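Local coordinates for protein galactokinase (Bifidobacterium longum subsp. infantis ATCC 15697 = JCM 1222 = DSM 20088, PDB 6TEQ) that probably phosphorylates galactose at the expense of ATP, as a galactokinase of the GHMP kinase family, and here holds a 2-fluorinated galactose, at residues A[44-48]-A[302-307]; A[309-313]-A[328-332]. All coordinates share one frame; numbering follows the deposited sequence.

Overall arrangement
From the N terminus the chain runs through strand 33-42 into the loop that carries residues 44-48, part of the galactose-binding signature. Some 250 residues follow before helix 294-318 returns to meet that loop, and contact 1 closes this long excursion. Two residues further along the same helix, contact 2 opens; its much shorter loop brings helix 322-338 back antiparallel, forming a helical hairpin. The two contacts therefore follow each other in series, neither enclosing the other. They also touch: Glu306 of contact 1 reaches Ser332 of contact 2, and Ile44 packs on Phe313, so the sugar-binding loop and the hairpin meet directly.

Contact 1 of 2, residues A[44-48]-A[302-307]; sequences IGEHT and HVVTEI. With GAF (2-deoxy-2-fluoro-alpha-D-galactopyranose), chain M.
Glu306 and His302, on successive turns of helix 294-318, hold the sugar-binding loop of this GHMP kinase by its backbone, an example of second-shell side chains positioning a first-shell segment. Three hydrogen bonds do the work. Glu306 OE2 accepts from Glu46 N at 2.9 Å through its anti lone pair, and from Gly45 N at 3.0 Å from above the carboxylate plane. The Glu306 chain, bent at chi2 (76°), brings this oxygen up to both amides. Ser332 OG also bonds to OE2, while Arg309 forms a salt bridge with OE1, which would favour a charged carboxylate. The third bond is nearly straight (172°): His302 NE2 donates in its ring plane to Glu46 O at 2.8 Å, and Ser335 engages the other ring nitrogen.

Apolar contact is concentrated at Thr48, whose side chain crosses that of Glu306 at about a right angle, CG2 3.7 Å from Glu306 CG, and runs antiparallel alongside Ile307, touching CG1. Val303 CG2 approaches the carbonyl oxygen of His47.

On the other side of the loop lies the sugar. C6 of the fluorogalactose sits over the centre of one face of the His47 imidazole, fixed by hydrogen bonds of ND1 to Tyr50 and NE2 to Gly367 O. Glu46 OE1, which accepts a hydrogen bond from Asn42, lies close to the sugar O6, and His47 N donates to that same O6 at 2.9 Å, almost straight (176°).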
ATOM      1  N   ILE A  44      -8.623  -5.655  -3.497  1.00 11.40           N
ATOM      2  CA  ILE A  44      -8.371  -6.895  -4.259  1.00 10.36           C
ATOM      3  C   ILE A  44      -7.437  -6.536  -5.396  1.00 11.92           C
ATOM      4  O   ILE A  44      -7.277  -5.369  -5.709  1.00 12.01           O
ATOM      5  CB  ILE A  44      -9.759  -7.436  -4.738  1.00 10.51           C
ATOM      6  CG1 ILE A  44      -9.669  -8.877  -5.176  1.00 11.25           C
ATOM      7  CG2 ILE A  44     -10.425  -6.577  -5.782  1.00 11.35           C
ATOM      8  CD1 ILE A  44     -11.016  -9.571  -5.325  1.00 11.47           C
ATOM      9  N   GLY A  45      -6.783  -7.553  -5.913  1.00  9.25           N
ATOM     10  CA  GLY A  45      -5.753  -7.408  -6.945  1.00 10.30           C
ATOM     11  C   GLY A  45      -4.403  -7.376  -6.294  1.00  8.88           C
ATOM     12  O   GLY A  45      -3.702  -6.380  -6.356  1.00 12.41           O
ATOM     13  N   GLU A  46      -4.073  -8.478  -5.681  1.00 11.31           N
ATOM     14  CA  GLU A  46      -2.897  -8.624  -4.848  1.00 11.88           C
ATOM     15  C   GLU A  46      -1.837  -9.417  -5.595  1.00 11.90           C
ATOM     16  O   GLU A  46      -2.107 -10.403  -6.301  1.00 13.60           O
ATOM     17  CB  GLU A  46      -3.253  -9.341  -3.553  1.00 11.43           C
ATOM     18  CG  GLU A  46      -2.440  -8.877  -2.368  1.00 12.18           C
ATOM     19  CD  GLU A  46      -2.892  -7.477  -1.921  1.00 12.41           C
ATOM     20  OE1 GLU A  46      -2.220  -6.476  -2.332  1.00 13.00           O
ATOM     21  OE2 GLU A  46      -3.955  -7.359  -1.222  1.00 14.74           O
ATOM     22  N   HIS A  47      -0.645  -8.868  -5.518  1.00 10.99           N
ATOM     23  CA  HIS A  47       0.506  -9.420  -6.202  1.00  9.50           C
ATOM     24  C   HIS A  47       0.316  -9.364  -7.714  1.00 10.75           C
ATOM     25  O   HIS A  47       0.848 -10.242  -8.425  1.00 11.67           O
ATOM     26  CB  HIS A  47       0.875 -10.730  -5.621  1.00 10.18           C
ATOM     27  CG  HIS A  47       1.598 -10.658  -4.342  1.00 11.10           C
ATOM     28  ND1 HIS A  47       2.946 -10.337  -4.249  1.00 12.20           N
ATOM     29  CD2 HIS A  47       1.146 -10.796  -3.052  1.00 11.29           C
ATOM     30  CE1 HIS A  47       3.244 -10.306  -2.961  1.00 13.31           C
ATOM     31  NE2 HIS A  47       2.198 -10.569  -2.236  1.00 13.66           N
ATOM     32  N   THR A  48      -0.359  -8.341  -8.182  1.00 11.30           N
ATOM     33  CA  THR A  48      -0.602  -8.115  -9.600  1.00 13.66           C
ATOM     34  C   THR A  48       0.092  -6.848 -10.084  1.00 11.52           C
ATOM     35  O   THR A  48       0.336  -6.739 -11.278  1.00 11.17           O
ATOM     36  CB  THR A  48      -2.104  -7.970  -9.852  1.00 11.88           C
ATOM     37  OG1 THR A  48      -2.655  -6.933  -9.046  1.00 14.38           O
ATOM     38  CG2 THR A  48      -2.867  -9.235  -9.569  1.00 13.39           C
ATOM     39  N   HIS A 302      -2.454 -17.865  -9.661  1.00 13.48           N
ATOM     40  CA  HIS A 302      -2.868 -16.770  -8.777  1.00 13.38           C
ATOM     41  C   HIS A 302      -2.940 -15.527  -9.653  1.00 11.00           C
ATOM     42  O   HIS A 302      -3.948 -14.850  -9.559  1.00 11.97           O
ATOM     43  CB  HIS A 302      -1.879 -16.562  -7.623  1.00 12.00           C
ATOM     44  CG  HIS A 302      -2.204 -15.265  -6.979  1.00 13.28           C
ATOM     45  ND1 HIS A 302      -3.290 -15.122  -6.214  1.00 12.03           N
ATOM     46  CD2 HIS A 302      -1.615 -14.060  -7.081  1.00 11.27           C
ATOM     47  CE1 HIS A 302      -3.467 -13.844  -5.906  1.00 12.19           C
ATOM     48  NE2 HIS A 302      -2.415 -13.165  -6.405  1.00 11.68           N
ATOM     49  N   VAL A 303      -1.870 -15.156 -10.409  1.00 11.99           N
ATOM     50  CA  VAL A 303      -1.856 -13.804 -11.006  1.00 12.98           C
ATOM     51  C   VAL A 303      -3.029 -13.698 -11.992  1.00 11.93           C
ATOM     52  O   VAL A 303      -3.721 -12.678 -12.058  1.00 11.92           O
ATOM     53  CB  VAL A 303      -0.506 -13.506 -11.657  1.00 13.76           C
ATOM     54  CG1 VAL A 303      -0.551 -12.222 -12.425  1.00 15.34           C
ATOM     55  CG2 VAL A 303       0.591 -13.446 -10.592  1.00 12.29           C
ATOM     56  N   VAL A 304      -3.229 -14.740 -12.756  1.00 11.71           N
ATOM     57  CA  VAL A 304      -4.216 -14.714 -13.849  1.00 14.09           C
ATOM     58  C   VAL A 304      -5.594 -14.619 -13.233  1.00 12.47           C
ATOM     59  O   VAL A 304      -6.373 -13.787 -13.681  1.00 14.26           O
ATOM     60  CB  VAL A 304      -4.088 -15.964 -14.719  1.00 11.69           C
ATOM     61  CG1 VAL A 304      -5.319 -16.195 -15.566  1.00 15.46           C
ATOM     62  CG2 VAL A 304      -2.841 -15.884 -15.546  1.00 13.98           C
ATOM     63  N   THR A 305      -5.906 -15.438 -12.262  1.00 14.46           N
ATOM     64  CA  THR A 305      -7.255 -15.467 -11.636  1.00 13.73           C
ATOM     65  C   THR A 305      -7.492 -14.170 -10.857  1.00 10.93           C
ATOM     66  O   THR A 305      -8.609 -13.673 -10.801  1.00 11.53           O
ATOM     67  CB  THR A 305      -7.522 -16.743 -10.834  1.00 15.11           C
ATOM     68  OG1 THR A 305      -6.618 -16.812  -9.731  1.00 12.64           O
ATOM     69  CG2 THR A 305      -7.460 -17.987 -11.716  1.00 13.92           C
ATOM     70  N   GLU A 306      -6.439 -13.634 -10.234  1.00 11.09           N
ATOM     71  CA  GLU A 306      -6.601 -12.430  -9.386  1.00 11.80           C
ATOM     72  C   GLU A 306      -6.939 -11.265 -10.306  1.00  8.81           C
ATOM     73  O   GLU A 306      -7.766 -10.384  -9.889  1.00 12.61           O
ATOM     74  CB  GLU A 306      -5.319 -12.172  -8.580  1.00 11.92           C
ATOM     75  CG  GLU A 306      -5.442 -11.057  -7.589  1.00 11.60           C
ATOM     76  CD  GLU A 306      -6.216 -11.362  -6.330  1.00 13.10           C
ATOM     77  OE1 GLU A 306      -6.855 -12.441  -6.240  1.00 13.30           O
ATOM     78  OE2 GLU A 306      -6.208 -10.470  -5.490  1.00 11.67           O
ATOM     79  N   ILE A 307      -6.269 -11.115 -11.433  1.00 12.53           N
ATOM     80  CA  ILE A 307      -6.549  -9.975 -12.333  1.00 12.14           C
ATOM     81  C   ILE A 307      -8.033 -10.035 -12.725  1.00 11.57           C
ATOM     82  O   ILE A 307      -8.730  -8.979 -12.646  1.00 12.49           O
ATOM     83  CB  ILE A 307      -5.605  -9.954 -13.546  1.00 14.01           C
ATOM     84  CG1 ILE A 307      -4.141  -9.689 -13.138  1.00 12.27           C
ATOM     85  CG2 ILE A 307      -6.067  -8.942 -14.568  1.00 14.57           C
ATOM     86  CD1 ILE A 307      -3.097  -9.881 -14.231  1.00 15.03           C
TER
HETATM   87  C1  GAF M 609       3.434  -4.915  -1.193  0.60 14.86           C
HETATM   88  C2  GAF M 609       4.019  -4.019  -2.264  0.60 14.74           C
HETATM   89  F2  GAF M 609       4.532  -2.911  -1.674  0.60 15.54           F
HETATM   90  C3  GAF M 609       2.986  -3.619  -3.296  0.60 11.94           C
HETATM   91  O3  GAF M 609       3.624  -3.030  -4.385  0.60 14.69           O
HETATM   92  C4  GAF M 609       2.216  -4.863  -3.831  0.60 13.52           C
HETATM   93  O4  GAF M 609       3.013  -5.709  -4.651  0.60 14.07           O
HETATM   94  C5  GAF M 609       1.676  -5.627  -2.671  0.60 12.35           C
HETATM   95  O5  GAF M 609       2.726  -6.000  -1.810  0.60 15.58           O
HETATM   96  C6  GAF M 609       0.921  -6.879  -3.069  0.60 11.16           C
HETATM   97  O6  GAF M 609      -0.232  -6.566  -3.849  0.60  9.59           O
HETATM   98  O1  GAF M 609       2.589  -4.050  -0.456  0.60 17.81           O

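Contact 2 of 2, residues A[309-313]-A[328-332]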
ATOM      1  N   ARG A 309     -10.458 -11.465 -11.022  1.00 12.31           N
ATOM      2  CA  ARG A 309     -11.254 -11.156  -9.837  1.00 11.84           C
ATOM      3  C   ARG A 309     -11.396  -9.652  -9.691  1.00  9.86           C
ATOM      4  O   ARG A 309     -12.431  -9.208  -9.128  1.00 10.25           O
ATOM      5  CB  ARG A 309     -10.652 -11.789  -8.589  1.00 11.81           C
ATOM      6  CG  ARG A 309     -10.922 -13.282  -8.512  1.00 12.26           C
ATOM      7  CD  ARG A 309     -10.542 -13.874  -7.177  1.00 12.77           C
ATOM      8  NE  ARG A 309      -9.083 -13.962  -7.039  1.00 13.11           N
ATOM      9  CZ  ARG A 309      -8.366 -15.014  -7.444  1.00 11.06           C
ATOM     10  NH1 ARG A 309      -8.985 -16.093  -7.889  1.00 13.01           N
ATOM     11  NH2 ARG A 309      -7.065 -15.043  -7.239  1.00 12.50           N
ATOM     12  N   VAL A 310     -10.387  -8.865 -10.016  1.00 10.36           N
ATOM     13  CA  VAL A 310     -10.546  -7.404  -9.872  1.00 10.64           C
ATOM     14  C   VAL A 310     -11.737  -6.954 -10.728  1.00 10.34           C
ATOM     15  O   VAL A 310     -12.549  -6.142 -10.274  1.00 11.50           O
ATOM     16  CB  VAL A 310      -9.281  -6.615 -10.162  1.00 12.14           C
ATOM     17  CG1 VAL A 310      -9.541  -5.133 -10.038  1.00 12.43           C
ATOM     18  CG2 VAL A 310      -8.103  -7.004  -9.255  1.00 13.20           C
ATOM     19  N   ARG A 311     -11.703  -7.284 -12.011  0.50 12.50           N
ATOM     20  CA  ARG A 311     -12.834  -6.931 -12.907  0.50 11.04           C
ATOM     21  C   ARG A 311     -14.141  -7.385 -12.240  0.50 10.65           C
ATOM     22  O   ARG A 311     -15.076  -6.563 -12.090  0.50 10.59           O
ATOM     23  CB  ARG A 311     -12.684  -7.602 -14.271  0.50 14.33           C
ATOM     24  CG  ARG A 311     -11.382  -7.261 -14.978  0.50 12.97           C
ATOM     25  CD  ARG A 311     -11.441  -7.652 -16.441  0.50 16.54           C
ATOM     26  NE  ARG A 311     -10.105  -7.744 -17.071  0.50 15.07           N
ATOM     27  CZ  ARG A 311      -9.502  -6.743 -17.629  0.50 18.94           C
ATOM     28  NH1 ARG A 311     -10.132  -5.578 -17.684  0.50 22.42           N
ATOM     29  NH2 ARG A 311      -8.298  -6.919 -18.172  0.50 19.29           N
ATOM     30  N   SER A 312     -14.185  -8.637 -11.800  1.00 12.27           N
ATOM     31  CA  SER A 312     -15.405  -9.222 -11.195  1.00 12.29           C
ATOM     32  C   SER A 312     -15.885  -8.383  -9.996  1.00 10.67           C
ATOM     33  O   SER A 312     -17.092  -8.226  -9.814  1.00 12.72           O
ATOM     34  CB  SER A 312     -15.220 -10.622 -10.849  1.00 12.53           C
ATOM     35  OG  SER A 312     -15.019 -11.366 -12.069  1.00 15.66           O
ATOM     36  N   PHE A 313     -14.928  -7.926  -9.179  1.00 11.91           N
ATOM     37  CA  PHE A 313     -15.272  -7.188  -7.988  1.00 11.07           C
ATOM     38  C   PHE A 313     -15.875  -5.842  -8.378  1.00 10.33           C
ATOM     39  O   PHE A 313     -16.794  -5.388  -7.717  1.00 11.08           O
ATOM     40  CB  PHE A 313     -14.037  -7.060  -7.085  1.00 11.17           C
ATOM     41  CG  PHE A 313     -14.378  -6.423  -5.779  1.00 12.36           C
ATOM     42  CD1 PHE A 313     -14.669  -7.172  -4.658  1.00 11.87           C
ATOM     43  CD2 PHE A 313     -14.384  -5.060  -5.666  1.00 12.72           C
ATOM     44  CE1 PHE A 313     -14.948  -6.576  -3.438  1.00 11.57           C
ATOM     45  CE2 PHE A 313     -14.718  -4.467  -4.463  1.00 12.32           C
ATOM     46  CZ  PHE A 313     -15.012  -5.220  -3.355  1.00 12.83           C
ATOM     47  N   LEU A 328     -15.563 -12.908  -3.801  1.00 10.86           N
ATOM     48  CA  LEU A 328     -14.331 -12.526  -4.568  1.00 11.34           C
ATOM     49  C   LEU A 328     -13.193 -12.232  -3.572  1.00 11.42           C
ATOM     50  O   LEU A 328     -12.078 -12.653  -3.809  1.00 11.65           O
ATOM     51  CB  LEU A 328     -14.659 -11.330  -5.446  1.00 10.30           C
ATOM     52  CG  LEU A 328     -15.426 -11.723  -6.703  1.00 11.36           C
ATOM     53  CD1 LEU A 328     -16.226 -10.573  -7.272  1.00 13.97           C
ATOM     54  CD2 LEU A 328     -14.489 -12.253  -7.763  1.00 12.21           C
ATOM     55  N   PHE A 329     -13.486 -11.494  -2.499  1.00 11.07           N
ATOM     56  CA  PHE A 329     -12.505 -11.362  -1.402  1.00  9.40           C
ATOM     57  C   PHE A 329     -11.994 -12.755  -1.041  1.00 10.38           C
ATOM     58  O   PHE A 329     -10.786 -12.953  -0.828  1.00 11.40           O
ATOM     59  CB  PHE A 329     -13.077 -10.711  -0.159  1.00 10.15           C
ATOM     60  CG  PHE A 329     -13.007  -9.219  -0.075  1.00 11.69           C
ATOM     61  CD1 PHE A 329     -12.794  -8.398  -1.183  1.00 10.92           C
ATOM     62  CD2 PHE A 329     -13.003  -8.652   1.195  1.00 12.12           C
ATOM     63  CE1 PHE A 329     -12.715  -7.020  -1.049  1.00 11.47           C
ATOM     64  CE2 PHE A 329     -13.002  -7.266   1.342  1.00 12.01           C
ATOM     65  CZ  PHE A 329     -12.793  -6.468   0.220  1.00 11.29           C
ATOM     66  N   ASN A 330     -12.937 -13.664  -0.758  1.00 10.88           N
ATOM     67  CA  ASN A 330     -12.574 -14.974  -0.230  1.00 11.80           C
ATOM     68  C   ASN A 330     -11.714 -15.737  -1.236  1.00 10.36           C
ATOM     69  O   ASN A 330     -10.710 -16.373  -0.803  1.00 12.11           O
ATOM     70  CB  ASN A 330     -13.819 -15.774   0.129  1.00 10.89           C
ATOM     71  CG  ASN A 330     -14.535 -15.284   1.367  1.00 10.64           C
ATOM     72  OD1 ASN A 330     -13.889 -14.608   2.164  1.00 12.15           O
ATOM     73  ND2 ASN A 330     -15.780 -15.723   1.530  1.00 13.52           N
ATOM     74  N   ALA A 331     -12.028 -15.697  -2.501  1.00 10.20           N
ATOM     75  CA  ALA A 331     -11.246 -16.443  -3.521  1.00 10.43           C
ATOM     76  C   ALA A 331      -9.855 -15.803  -3.679  1.00 10.88           C
ATOM     77  O   ALA A 331      -8.880 -16.489  -3.905  1.00 12.36           O
ATOM     78  CB  ALA A 331     -11.960 -16.395  -4.843  1.00 12.54           C
ATOM     79  N   SER A 332      -9.760 -14.500  -3.536  1.00  9.61           N
ATOM     80  CA  SER A 332      -8.454 -13.802  -3.525  1.00 10.56           C
ATOM     81  C   SER A 332      -7.593 -14.315  -2.387  1.00 11.24           C
ATOM     82  O   SER A 332      -6.412 -14.656  -2.627  1.00 11.50           O
ATOM     83  CB  SER A 332      -8.654 -12.291  -3.531  1.00 11.03           C
ATOM     84  OG  SER A 332      -7.430 -11.632  -3.269  1.00 11.52           O
TER
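The guanidinium of Arg309 presents one face to the end of segment 328-332: Ala331 O sits centrally over it, 3.8 Å from the plane, with Ser332 N on the same face. This is the antiparallel hairpin of helices 294-318 and 322-338, whose short segments here make 165° between their N-to-C directions, with axes 10.3 Å apart at closest. Phe313 and Phe329 supply the other flat groups. Their planes differ by 10°, yet the rings are so offset that little of one faces the other, centroids 5.4 Å from each other; the closest atoms are the two CE1 carbons. Leu328 CB lies at the edge of the Phe313 ring. Beyond the pair, Phe329 packs on Ile374 and Leu376 of strand 372-378, and Phe313 on Leu56, so the hairpin bridges to both sheets.

Between the flat groups Leu328 fills the interface like a wedge. Its CD1 rests against the backbone where Ser312 joins Phe313, 3.5 Å from Phe313 N, and its CD2 meets Ser312 CB at 3.6 Å and Arg309 CG. Arg309 and Leu328 lie alongside, each pointing toward the other's helix.

The bend at chi3 (-73°) turns the guanidinium across the end of segment 328-332 and leaves Arg309 CD 3.7 Å from Ala331 CB. With an alanine here, Glu306 would probably lose its charged mate and a gap would open beside Leu328 and Ala331. Ser332 OG, besides its bond to Glu306, reaches Arg363, while Arg309 NE packs 3.6 Å from Ser332 CA.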